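Local coordinates for prenyltransference for protein (Lavandula lanata, PDB 5HC7) that probably transfers prenyl groups, as cis-prenyltransferases of the undecaprenyl diphosphate synthase family do, and here binds an allylic thiolodiphosphate substrate analogue, at residues H23-K28 / P217-D222; T61-S66 / I137-Y142; G143-I148 / L200-L205. All coordinates share one frame; numbering follows the deposited sequence.

Interaction 1 (H23-K28 / P217-D222); sequences HRKWAK and PKLFPD. With DST (dimethylallyl S-thiolodiphosphate), chain D.
Trp26 turns its side chain back beside its own carbonyl carbon (chi1 -177°), which lays the indole on the ring of Pro221. CB of Pro221 sits over the centre of the indole five-membered ring, 3.3 Å from its centroid, in a CH-pi contact. At the edge of the same ring, NE1 of Trp26 donates a hydrogen bond of 3.0 Å to OD1 of Asp222. The bond is somewhat bent, and it meets OD1 from above the carboxylate plane. Leu219 adds its CD1, which lies 3.7 Å from CB of Trp26. One turn earlier, His23 has the CD of Pro221 over one face of its imidazole. In the plane of that imidazole, ND1 of His23 donates to O8 of the bound thiolodiphosphate at 2.7 Å. The backbone N of His23 reaches the same O8, while N of Arg24 and N of Lys25 bond to O2 and O6. This is a diphosphate held at the N-terminal end of a helix. The helix dipole and three nearly straight backbone N-H bonds would be expected to stabilise its negative charge.

Interaction 2 (T61-S66 / I137-Y142); sequences TIWALS and ILAVAY. With DST (dimethylallyl S-thiolodiphosphate), chain C.
Trp63 and Ala139 are paired on neighbouring parallel strands, 59-65 and 135-140, in the six-stranded sheet at the heart of the fold. Thr61, Trp63, Ile137 and Ala139 put their side chains on one face. Ile62, Leu65, Leu138 and Val140 take the other. On the first face, CG2 of Thr61 runs alongside CG2 of Ile137, 4.0 Å apart, and OG1 of Thr61 has its hydrogen bond with His15. Next along, the indole of Trp63 lies edge-on to the second strand. Its CD1 comes 3.8 Å from CB of Ala139. A first torsion of -169° points the indole away from the backbone N of Trp63 and toward the segment at Tyr142, where NE1 donates to the carbonyl O of Tyr142 at 2.9 Å. That O lies near the ring plane, while NE1 is tilted from the carbonyl plane; the bond helps set the rotation of the indole. One indole face then meets the bound dimethylallyl group, with C11 of the ligand 3.2 Å above the plane and toward the rim. The opposite face stacks on Phe203. The ring is thus a wall of the site for the prenyl tail. On the other side of the sheet, CD1 of Leu138 reaches CB of Ala64 at 3.6 Å, and CB of Leu65 rests on CG2 of Val140. Trp45 of helix 34-54 covers Ile62, Ala64 and Leu138 there. The strands themselves are joined by Ile62 N to Ile137 O, Ala139 N to Ile62 O and Ala64 N to Ala139 O. Beyond the regular ladder the chains stay in touch: N of Tyr142 donates to O of Leu65 at 3.1 Å.

Interaction 3 (G143-I148 / L200-L205); sequences GGREDI and LSNFFL. With DST (dimethylallyl S-thiolodiphosphate), chain C.
Asn202 spans Arg145 and Glu146 with the two ends of its amide. Its side chain extends opposite its own N (chi1 -169°), which sets OD1 against the first turn of helix 144-160. N of Arg145 donates to OD1 of Asn202 at 3.0 Å, in the amide plane and on a lone pair. The other end of the amide is used too. ND2 of Asn202 donates to OE1 of Glu146 at 2.8 Å, on the syn lone pair. Glu146 gets there because its chain folds back at chi2 (74°). ND2 also bonds to Gln68, so the amide is held at both ends. The backbone joins in, with N of Gly144 donating to O of Asn202 at 2.9 Å. Here a type I' turn, Leu200 to Phe203, meets the N-terminal end of a helix whose N-cap is Gly143. An alanine in place of Asn202 would remove the amide and is likely to leave N of Arg145 and OE1 of Glu146 without these mates. Gly144 passes so close to the turn that a CB there would run into O of Phe203. CD1 of Leu205 packs 3.7 Å from CG of Arg145, whose guanidinium goes on to Trp206 and Glu171 of the second subunit. Within the turn, OG of Ser201 donates to O5 of the bound thiolodiphosphate at 2.6 Å.

Overall arrangement
From the N terminus, helix 23-30 opens interaction 1, which closes only at 217-222, after the last strand of the sheet. The loop so closed holds both other contacts. Interaction 2 comes first, joining strand 59-65 to strand 135-140. Interaction 3 follows in series: helix 144-160, right after that strand, meets the loop 200-205 between strands 190-194 and 212-216. Interactions 2 and 3 touch, among other places where OH of Tyr142 lies 2.7 Å from OD2 of Asp147, a probable hydrogen bond. They share one thiolodiphosphate. Interaction 1 holds another; the centres of interactions 1 and 2 are about 18 Å apart. Interaction 3 also borders the second subunit.

Interaction 1 (H23-K28 / P217-D222)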
loop_
_atom_site.group_PDB
_atom_site.type_symbol
_atom_site.label_atom_id
_atom_site.label_comp_id
_atom_site.label_asym_id
_atom_site.label_seq_id
_atom_site.Cartn_x
_atom_site.Cartn_y
_atom_site.Cartn_z
ATOM N N HIS A 23 -8.390 -18.461 -8.687
ATOM C CA HIS A 23 -9.502 -19.215 -9.277
ATOM C C HIS A 23 -9.084 -20.067 -10.467
ATOM O O HIS A 23 -9.502 -21.194 -10.594
ATOM C CB HIS A 23 -10.601 -18.280 -9.745
ATOM C CG HIS A 23 -11.226 -17.511 -8.642
ATOM N ND1 HIS A 23 -10.673 -16.358 -8.127
ATOM C CD2 HIS A 23 -12.349 -17.735 -7.929
ATOM C CE1 HIS A 23 -11.454 -15.901 -7.155
ATOM N NE2 HIS A 23 -12.460 -16.730 -6.999
ATOM N N ARG A 24 -8.305 -19.511 -11.362
ATOM C CA ARG A 24 -7.801 -20.274 -12.493
ATOM C C ARG A 24 -6.812 -21.333 -12.096
ATOM O O ARG A 24 -6.900 -22.445 -12.566
ATOM C CB ARG A 24 -7.103 -19.359 -13.433
ATOM C CG ARG A 24 -8.024 -18.345 -14.052
ATOM C CD ARG A 24 -7.178 -17.121 -14.278
ATOM N NE ARG A 24 -7.601 -16.287 -15.368
ATOM C CZ ARG A 24 -6.932 -15.196 -15.723
ATOM N NH1 ARG A 24 -5.822 -14.833 -15.062
ATOM N NH2 ARG A 24 -7.372 -14.460 -16.739
ATOM N N LYS A 25 -5.861 -21.002 -11.244
ATOM C CA LYS A 25 -4.970 -22.031 -10.675
ATOM C C LYS A 25 -5.755 -23.195 -10.118
ATOM O O LYS A 25 -5.373 -24.330 -10.277
ATOM C CB LYS A 25 -4.098 -21.500 -9.537
ATOM C CG LYS A 25 -2.904 -20.704 -10.002
ATOM C CD LYS A 25 -2.097 -20.169 -8.821
ATOM C CE LYS A 25 -1.232 -18.961 -9.206
ATOM N NZ LYS A 25 -1.130 -17.961 -8.087
ATOM N N TRP A 26 -6.821 -22.879 -9.402
ATOM C CA TRP A 26 -7.654 -23.878 -8.779
ATOM C C TRP A 26 -8.378 -24.706 -9.832
ATOM O O TRP A 26 -8.392 -25.911 -9.740
ATOM C CB TRP A 26 -8.683 -23.196 -7.862
ATOM C CG TRP A 26 -9.583 -24.138 -7.077
ATOM C CD1 TRP A 26 -9.367 -24.608 -5.845
ATOM C CD2 TRP A 26 -10.855 -24.625 -7.481
ATOM N NE1 TRP A 26 -10.410 -25.391 -5.433
ATOM C CE2 TRP A 26 -11.347 -25.420 -6.427
ATOM C CE3 TRP A 26 -11.633 -24.465 -8.633
ATOM C CZ2 TRP A 26 -12.557 -26.082 -6.499
ATOM C CZ3 TRP A 26 -12.847 -25.085 -8.693
ATOM C CH2 TRP A 26 -13.306 -25.884 -7.628
ATOM N N ALA A 27 -9.014 -24.049 -10.784
ATOM C CA ALA A 27 -9.663 -24.751 -11.874
ATOM C C ALA A 27 -8.653 -25.696 -12.485
ATOM O O ALA A 27 -8.794 -26.907 -12.431
ATOM C CB ALA A 27 -10.184 -23.772 -12.921
ATOM N N LYS A 28 -7.575 -25.126 -12.959
ATOM C CA LYS A 28 -6.541 -25.871 -13.601
ATOM C C LYS A 28 -6.277 -27.109 -12.804
ATOM O O LYS A 28 -6.312 -28.188 -13.340
ATOM C CB LYS A 28 -5.277 -25.028 -13.715
ATOM C CG LYS A 28 -4.359 -25.372 -14.868
ATOM C CD LYS A 28 -3.567 -26.659 -14.648
ATOM C CE LYS A 28 -2.410 -26.520 -13.659
ATOM N NZ LYS A 28 -1.159 -26.054 -14.330
ATOM N N PRO A 217 -1.560 -18.996 1.295
ATOM C CA PRO A 217 -1.438 -19.750 0.006
ATOM C C PRO A 217 -2.761 -20.327 -0.524
ATOM O O PRO A 217 -2.938 -20.575 -1.688
ATOM C CB PRO A 217 -0.467 -20.875 0.370
ATOM C CG PRO A 217 -0.699 -21.097 1.850
ATOM C CD PRO A 217 -0.810 -19.668 2.397
ATOM N N LYS A 218 -3.730 -20.498 0.336
ATOM C CA LYS A 218 -4.989 -21.035 -0.045
ATOM C C LYS A 218 -5.595 -20.342 -1.241
ATOM O O LYS A 218 -5.792 -19.107 -1.219
ATOM C CB LYS A 218 -5.937 -20.913 1.160
ATOM C CG LYS A 218 -7.191 -21.776 1.098
ATOM C CD LYS A 218 -6.913 -23.200 1.579
ATOM C CE LYS A 218 -6.804 -23.325 3.074
ATOM N NZ LYS A 218 -8.183 -23.529 3.584
ATOM N N LEU A 219 -5.940 -21.144 -2.256
ATOM C CA LEU A 219 -6.715 -20.675 -3.388
ATOM C C LEU A 219 -8.146 -20.292 -3.005
ATOM O O LEU A 219 -8.818 -20.945 -2.201
ATOM C CB LEU A 219 -6.686 -21.699 -4.537
ATOM C CG LEU A 219 -5.288 -22.185 -4.960
ATOM C CD1 LEU A 219 -5.432 -23.167 -6.114
ATOM C CD2 LEU A 219 -4.384 -21.001 -5.367
ATOM N N PHE A 220 -8.644 -19.187 -3.555
ATOM C CA PHE A 220 -9.895 -18.689 -3.034
ATOM C C PHE A 220 -11.098 -19.618 -3.182
ATOM O O PHE A 220 -11.934 -19.679 -2.283
ATOM C CB PHE A 220 -10.257 -17.321 -3.507
ATOM C CG PHE A 220 -11.339 -16.702 -2.672
ATOM C CD1 PHE A 220 -11.053 -16.170 -1.430
ATOM C CD2 PHE A 220 -12.679 -16.701 -3.119
ATOM C CE1 PHE A 220 -12.059 -15.646 -0.622
ATOM C CE2 PHE A 220 -13.672 -16.143 -2.350
ATOM C CZ PHE A 220 -13.365 -15.627 -1.075
ATOM N N PRO A 221 -11.178 -20.394 -4.257
ATOM C CA PRO A 221 -12.277 -21.366 -4.203
ATOM C C PRO A 221 -12.258 -22.286 -2.968
ATOM O O PRO A 221 -13.316 -22.746 -2.568
ATOM C CB PRO A 221 -12.086 -22.187 -5.485
ATOM C CG PRO A 221 -11.441 -21.255 -6.426
ATOM C CD PRO A 221 -10.458 -20.477 -5.527
ATOM N N ASP A 222 -11.102 -22.539 -2.362
ATOM C CA ASP A 222 -11.016 -23.317 -1.135
ATOM C C ASP A 222 -11.144 -22.494 0.133
ATOM O O ASP A 222 -10.992 -23.039 1.236
ATOM C CB ASP A 222 -9.675 -24.049 -1.082
ATOM C CG ASP A 222 -9.533 -25.049 -2.203
ATOM O OD1 ASP A 222 -10.549 -25.706 -2.491
ATOM O OD2 ASP A 222 -8.441 -25.169 -2.824
HETATM O O4 DST D . -4.908 -15.792 -9.862
HETATM P P1 DST D . -5.509 -16.911 -10.927
HETATM O O6 DST D . -5.285 -18.383 -10.227
HETATM O O5 DST D . -4.709 -16.722 -12.226
HETATM O O2 DST D . -7.188 -16.740 -11.109
HETATM P P3 DST D . -8.089 -15.416 -10.801
HETATM O O8 DST D . -8.471 -15.417 -9.358
HETATM O O7 DST D . -9.269 -15.205 -11.911
HETATM S S9 DST D . -7.265 -14.467 -11.080
#

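Interaction 2 (T61-S66 / I137-Y142)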
loop_
_atom_site.group_PDB
_atom_site.type_symbol
_atom_site.label_atom_id
_atom_site.label_comp_id
_atom_site.label_asym_id
_atom_site.label_seq_id
_atom_site.Cartn_x
_atom_site.Cartn_y
_atom_site.Cartn_z
ATOM N N THR A 61 -15.048 -5.782 3.203
ATOM C CA THR A 61 -14.908 -5.435 1.794
ATOM C C THR A 61 -14.353 -6.643 1.044
ATOM O O THR A 61 -13.348 -7.215 1.481
ATOM C CB THR A 61 -13.959 -4.265 1.584
ATOM O OG1 THR A 61 -14.437 -3.121 2.296
ATOM C CG2 THR A 61 -13.855 -3.913 0.047
ATOM N N ILE A 62 -15.052 -7.062 -0.019
ATOM C CA ILE A 62 -14.539 -8.047 -0.938
ATOM C C ILE A 62 -14.256 -7.363 -2.264
ATOM O O ILE A 62 -15.115 -6.668 -2.853
ATOM C CB ILE A 62 -15.511 -9.187 -1.155
ATOM C CG1 ILE A 62 -15.724 -9.950 0.177
ATOM C CG2 ILE A 62 -15.001 -10.131 -2.243
ATOM C CD1 ILE A 62 -16.823 -11.027 0.089
ATOM N N TRP A 63 -13.030 -7.539 -2.733
ATOM C CA TRP A 63 -12.601 -6.944 -4.004
ATOM C C TRP A 63 -12.846 -7.967 -5.061
ATOM O O TRP A 63 -12.169 -8.989 -5.076
ATOM C CB TRP A 63 -11.124 -6.584 -4.014
ATOM C CG TRP A 63 -10.625 -5.754 -5.155
ATOM C CD1 TRP A 63 -11.298 -4.741 -5.868
ATOM C CD2 TRP A 63 -9.311 -5.758 -5.639
ATOM N NE1 TRP A 63 -10.451 -4.145 -6.744
ATOM C CE2 TRP A 63 -9.215 -4.730 -6.625
ATOM C CE3 TRP A 63 -8.178 -6.481 -5.306
ATOM C CZ2 TRP A 63 -8.032 -4.453 -7.288
ATOM C CZ3 TRP A 63 -7.036 -6.248 -6.017
ATOM C CH2 TRP A 63 -6.964 -5.220 -6.978
ATOM N N ALA A 64 -13.760 -7.609 -5.972
ATOM C CA ALA A 64 -14.311 -8.493 -7.002
ATOM C C ALA A 64 -13.743 -8.180 -8.377
ATOM O O ALA A 64 -13.677 -9.036 -9.229
ATOM C CB ALA A 64 -15.802 -8.312 -7.058
ATOM N N LEU A 65 -13.357 -6.948 -8.633
ATOM C CA LEU A 65 -12.919 -6.630 -9.982
ATOM C C LEU A 65 -12.093 -5.367 -10.006
ATOM O O LEU A 65 -12.558 -4.327 -9.524
ATOM C CB LEU A 65 -14.164 -6.434 -10.889
ATOM C CG LEU A 65 -13.773 -6.544 -12.370
ATOM C CD1 LEU A 65 -13.669 -8.016 -12.785
ATOM C CD2 LEU A 65 -14.779 -5.821 -13.253
ATOM N N SER A 66 -10.895 -5.453 -10.563
ATOM C CA SER A 66 -10.081 -4.276 -10.786
ATOM C C SER A 66 -10.292 -3.687 -12.187
ATOM O O SER A 66 -10.845 -4.364 -13.062
ATOM C CB SER A 66 -8.606 -4.612 -10.624
ATOM O OG SER A 66 -8.073 -5.300 -11.746
ATOM N N ILE A 137 -19.102 -4.108 1.643
ATOM C CA ILE A 137 -18.775 -3.393 0.444
ATOM C C ILE A 137 -18.229 -4.374 -0.592
ATOM O O ILE A 137 -17.324 -5.192 -0.295
ATOM C CB ILE A 137 -17.769 -2.292 0.696
ATOM C CG1 ILE A 137 -18.448 -1.119 1.398
ATOM C CG2 ILE A 137 -17.176 -1.776 -0.596
ATOM C CD1 ILE A 137 -17.495 -0.094 1.969
ATOM N N LEU A 138 -18.802 -4.310 -1.788
ATOM C CA LEU A 138 -18.295 -5.059 -2.905
ATOM C C LEU A 138 -17.593 -4.038 -3.723
ATOM O O LEU A 138 -18.214 -3.095 -4.229
ATOM C CB LEU A 138 -19.422 -5.693 -3.707
ATOM C CG LEU A 138 -18.925 -6.578 -4.859
ATOM C CD1 LEU A 138 -18.148 -7.812 -4.411
ATOM C CD2 LEU A 138 -20.103 -6.965 -5.724
ATOM N N ALA A 139 -16.300 -4.219 -3.857
ATOM C CA ALA A 139 -15.479 -3.312 -4.639
ATOM C C ALA A 139 -15.322 -3.896 -6.043
ATOM O O ALA A 139 -14.693 -4.931 -6.253
ATOM C CB ALA A 139 -14.114 -3.074 -3.990
ATOM N N VAL A 140 -15.905 -3.208 -7.007
ATOM C CA VAL A 140 -16.043 -3.758 -8.347
ATOM C C VAL A 140 -15.697 -2.634 -9.357
ATOM O O VAL A 140 -16.162 -1.507 -9.218
ATOM C CB VAL A 140 -17.436 -4.415 -8.475
ATOM C CG1 VAL A 140 -18.550 -3.415 -8.195
ATOM C CG2 VAL A 140 -17.588 -5.011 -9.844
ATOM N N ALA A 141 -14.745 -2.911 -10.260
ATOM C CA ALA A 141 -14.137 -1.880 -11.102
ATOM C C ALA A 141 -13.524 -0.811 -10.206
ATOM O O ALA A 141 -13.637 0.391 -10.464
ATOM C CB ALA A 141 -15.157 -1.288 -12.110
ATOM N N TYR A 142 -12.913 -1.282 -9.119
ATOM C CA TYR A 142 -12.243 -0.419 -8.129
ATOM C C TYR A 142 -10.721 -0.606 -8.216
ATOM O O TYR A 142 -10.218 -1.733 -8.246
ATOM C CB TYR A 142 -12.725 -0.711 -6.665
ATOM C CG TYR A 142 -11.900 0.114 -5.712
ATOM C CD1 TYR A 142 -12.278 1.436 -5.421
ATOM C CD2 TYR A 142 -10.703 -0.381 -5.185
ATOM C CE1 TYR A 142 -11.489 2.224 -4.632
ATOM C CE2 TYR A 142 -9.895 0.399 -4.387
ATOM C CZ TYR A 142 -10.300 1.707 -4.095
ATOM O OH TYR A 142 -9.474 2.531 -3.370
HETATM O O4 DST C . -2.069 -11.138 -9.266
HETATM P P1 DST C . -2.206 -9.851 -10.161
HETATM O O6 DST C . -2.079 -10.056 -11.610
HETATM O O5 DST C . -1.130 -8.613 -9.680
HETATM O O2 DST C . -3.749 -9.406 -10.014
HETATM P P3 DST C . -5.131 -10.338 -10.027
HETATM O O8 DST C . -6.146 -9.591 -11.132
HETATM O O7 DST C . -5.013 -11.825 -10.257
HETATM S S9 DST C . -5.997 -9.758 -8.195
HETATM C C10 DST C . -7.148 -8.746 -9.244
HETATM C C11 DST C . -8.092 -8.130 -8.329
HETATM C C12 DST C . -9.309 -9.026 -8.132
HETATM C C13 DST C . -9.461 -9.403 -6.625
HETATM C C14 DST C . -10.540 -8.244 -8.553
#

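Interaction 3 (G143-I148 / L200-L205)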
loop_
_atom_site.group_PDB
_atom_site.type_symbol
_atom_site.label_atom_id
_atom_site.label_comp_id
_atom_site.label_asym_id
_atom_site.label_seq_id
_atom_site.Cartn_x
_atom_site.Cartn_y
_atom_site.Cartn_z
ATOM N N GLY A 143 -10.023 0.500 -8.262
ATOM C CA GLY A 143 -8.575 0.516 -8.255
ATOM C C GLY A 143 -8.090 1.655 -7.357
ATOM O O GLY A 143 -8.648 2.747 -7.364
ATOM N N GLY A 144 -7.022 1.417 -6.603
ATOM C CA GLY A 144 -6.566 2.404 -5.632
ATOM C C GLY A 144 -6.010 3.667 -6.205
ATOM O O GLY A 144 -6.263 4.739 -5.657
ATOM N N ARG A 145 -5.236 3.556 -7.308
ATOM C CA ARG A 145 -4.742 4.755 -8.003
ATOM C C ARG A 145 -5.897 5.560 -8.567
ATOM O O ARG A 145 -5.926 6.775 -8.451
ATOM C CB ARG A 145 -3.865 4.320 -9.189
ATOM C CG ARG A 145 -2.512 3.760 -8.811
ATOM C CD ARG A 145 -1.545 4.839 -8.672
ATOM N NE ARG A 145 -0.170 4.417 -8.307
ATOM C CZ ARG A 145 0.839 4.301 -9.163
ATOM N NH1 ARG A 145 0.610 4.478 -10.460
ATOM N NH2 ARG A 145 2.068 3.988 -8.760
ATOM N N GLU A 146 -6.851 4.877 -9.175
ATOM C CA GLU A 146 -8.004 5.559 -9.752
ATOM C C GLU A 146 -8.771 6.291 -8.676
ATOM O O GLU A 146 -9.255 7.420 -8.903
ATOM C CB GLU A 146 -8.953 4.584 -10.352
ATOM C CG GLU A 146 -8.426 3.989 -11.629
ATOM C CD GLU A 146 -7.315 2.947 -11.475
ATOM O OE1 GLU A 146 -6.889 2.471 -10.381
ATOM O OE2 GLU A 146 -6.903 2.511 -12.524
ATOM N N ASP A 147 -8.876 5.681 -7.494
ATOM C CA ASP A 147 -9.568 6.323 -6.331
ATOM C C ASP A 147 -8.871 7.613 -5.934
ATOM O O ASP A 147 -9.481 8.647 -5.714
ATOM C CB ASP A 147 -9.599 5.352 -5.184
ATOM C CG ASP A 147 -10.626 5.692 -4.103
ATOM O OD1 ASP A 147 -11.419 6.665 -4.271
ATOM O OD2 ASP A 147 -10.568 4.964 -3.057
ATOM N N ILE A 148 -7.560 7.576 -5.826
ATOM C CA ILE A 148 -6.849 8.743 -5.450
ATOM C C ILE A 148 -6.972 9.830 -6.532
ATOM O O ILE A 148 -7.151 11.030 -6.247
ATOM C CB ILE A 148 -5.404 8.371 -5.193
ATOM C CG1 ILE A 148 -5.278 7.562 -3.898
ATOM C CG2 ILE A 148 -4.519 9.590 -5.030
ATOM C CD1 ILE A 148 -3.952 6.874 -3.733
ATOM N N LEU A 200 -0.428 -5.858 -3.738
ATOM C CA LEU A 200 -1.706 -5.183 -3.636
ATOM C C LEU A 200 -2.453 -5.167 -4.948
ATOM O O LEU A 200 -3.675 -5.104 -4.951
ATOM C CB LEU A 200 -1.518 -3.721 -3.139
ATOM C CG LEU A 200 -0.830 -3.573 -1.792
ATOM C CD1 LEU A 200 -0.659 -2.113 -1.452
ATOM C CD2 LEU A 200 -1.630 -4.320 -0.680
ATOM N N SER A 201 -1.743 -5.289 -6.050
ATOM C CA SER A 201 -2.354 -5.368 -7.365
ATOM C C SER A 201 -3.304 -4.215 -7.646
ATOM O O SER A 201 -4.282 -4.380 -8.356
ATOM C CB SER A 201 -3.070 -6.729 -7.631
ATOM O OG SER A 201 -2.194 -7.840 -7.477
ATOM N N ASN A 202 -2.992 -3.033 -7.128
ATOM C CA ASN A 202 -3.780 -1.836 -7.345
ATOM C C ASN A 202 -5.153 -1.910 -6.684
ATOM O O ASN A 202 -6.170 -1.326 -7.161
ATOM C CB ASN A 202 -3.876 -1.413 -8.828
ATOM C CG ASN A 202 -4.476 0.005 -8.999
ATOM O OD1 ASN A 202 -4.222 0.886 -8.201
ATOM N ND2 ASN A 202 -5.300 0.197 -10.035
ATOM N N PHE A 203 -5.166 -2.541 -5.521
ATOM C CA PHE A 203 -6.327 -2.387 -4.610
ATOM C C PHE A 203 -6.191 -1.059 -3.864
ATOM O O PHE A 203 -5.495 -0.165 -4.305
ATOM C CB PHE A 203 -6.367 -3.634 -3.701
ATOM C CG PHE A 203 -7.621 -3.773 -2.846
ATOM C CD1 PHE A 203 -8.863 -3.324 -3.270
ATOM C CD2 PHE A 203 -7.535 -4.356 -1.586
ATOM C CE1 PHE A 203 -9.991 -3.444 -2.495
ATOM C CE2 PHE A 203 -8.665 -4.478 -0.780
ATOM C CZ PHE A 203 -9.906 -4.040 -1.264
ATOM N N PHE A 204 -6.813 -0.903 -2.685
ATOM C CA PHE A 204 -6.548 0.250 -1.849
ATOM C C PHE A 204 -5.086 0.566 -1.753
ATOM O O PHE A 204 -4.242 -0.318 -1.533
ATOM C CB PHE A 204 -6.956 -0.042 -0.410
ATOM C CG PHE A 204 -8.432 -0.254 -0.200
ATOM C CD1 PHE A 204 -9.378 0.517 -0.885
ATOM C CD2 PHE A 204 -8.880 -1.185 0.695
ATOM C CE1 PHE A 204 -10.751 0.338 -0.689
ATOM C CE2 PHE A 204 -10.302 -1.373 0.951
ATOM C CZ PHE A 204 -11.239 -0.581 0.266
ATOM N N LEU A 205 -4.785 1.866 -1.757
ATOM C CA LEU A 205 -3.473 2.337 -1.494
ATOM C C LEU A 205 -3.527 3.347 -0.352
ATOM O O LEU A 205 -2.901 3.150 0.725
ATOM C CB LEU A 205 -2.888 2.948 -2.800
ATOM C CG LEU A 205 -2.719 2.047 -4.038
ATOM C CD1 LEU A 205 -2.305 2.835 -5.274
ATOM C CD2 LEU A 205 -1.698 0.939 -3.775
HETATM O O4 DST C . -2.069 -11.138 -9.266
HETATM P P1 DST C . -2.206 -9.851 -10.161
HETATM O O6 DST C . -2.079 -10.056 -11.610
HETATM O O5 DST C . -1.130 -8.613 -9.680
HETATM O O2 DST C . -3.749 -9.406 -10.014
HETATM P P3 DST C . -5.131 -10.338 -10.027
HETATM O O8 DST C . -6.146 -9.591 -11.132
HETATM O O7 DST C . -5.013 -11.825 -10.257
HETATM S S9 DST C . -5.997 -9.758 -8.195
HETATM C C10 DST C . -7.148 -8.746 -9.244
HETATM C C11 DST C . -8.092 -8.130 -8.329
HETATM C C12 DST C . -9.309 -9.026 -8.132
HETATM C C13 DST C . -9.461 -9.403 -6.625
HETATM C C14 DST C . -10.540 -8.244 -8.553
HETATM O O HOH W 1 -6.360 4.374 -2.688
#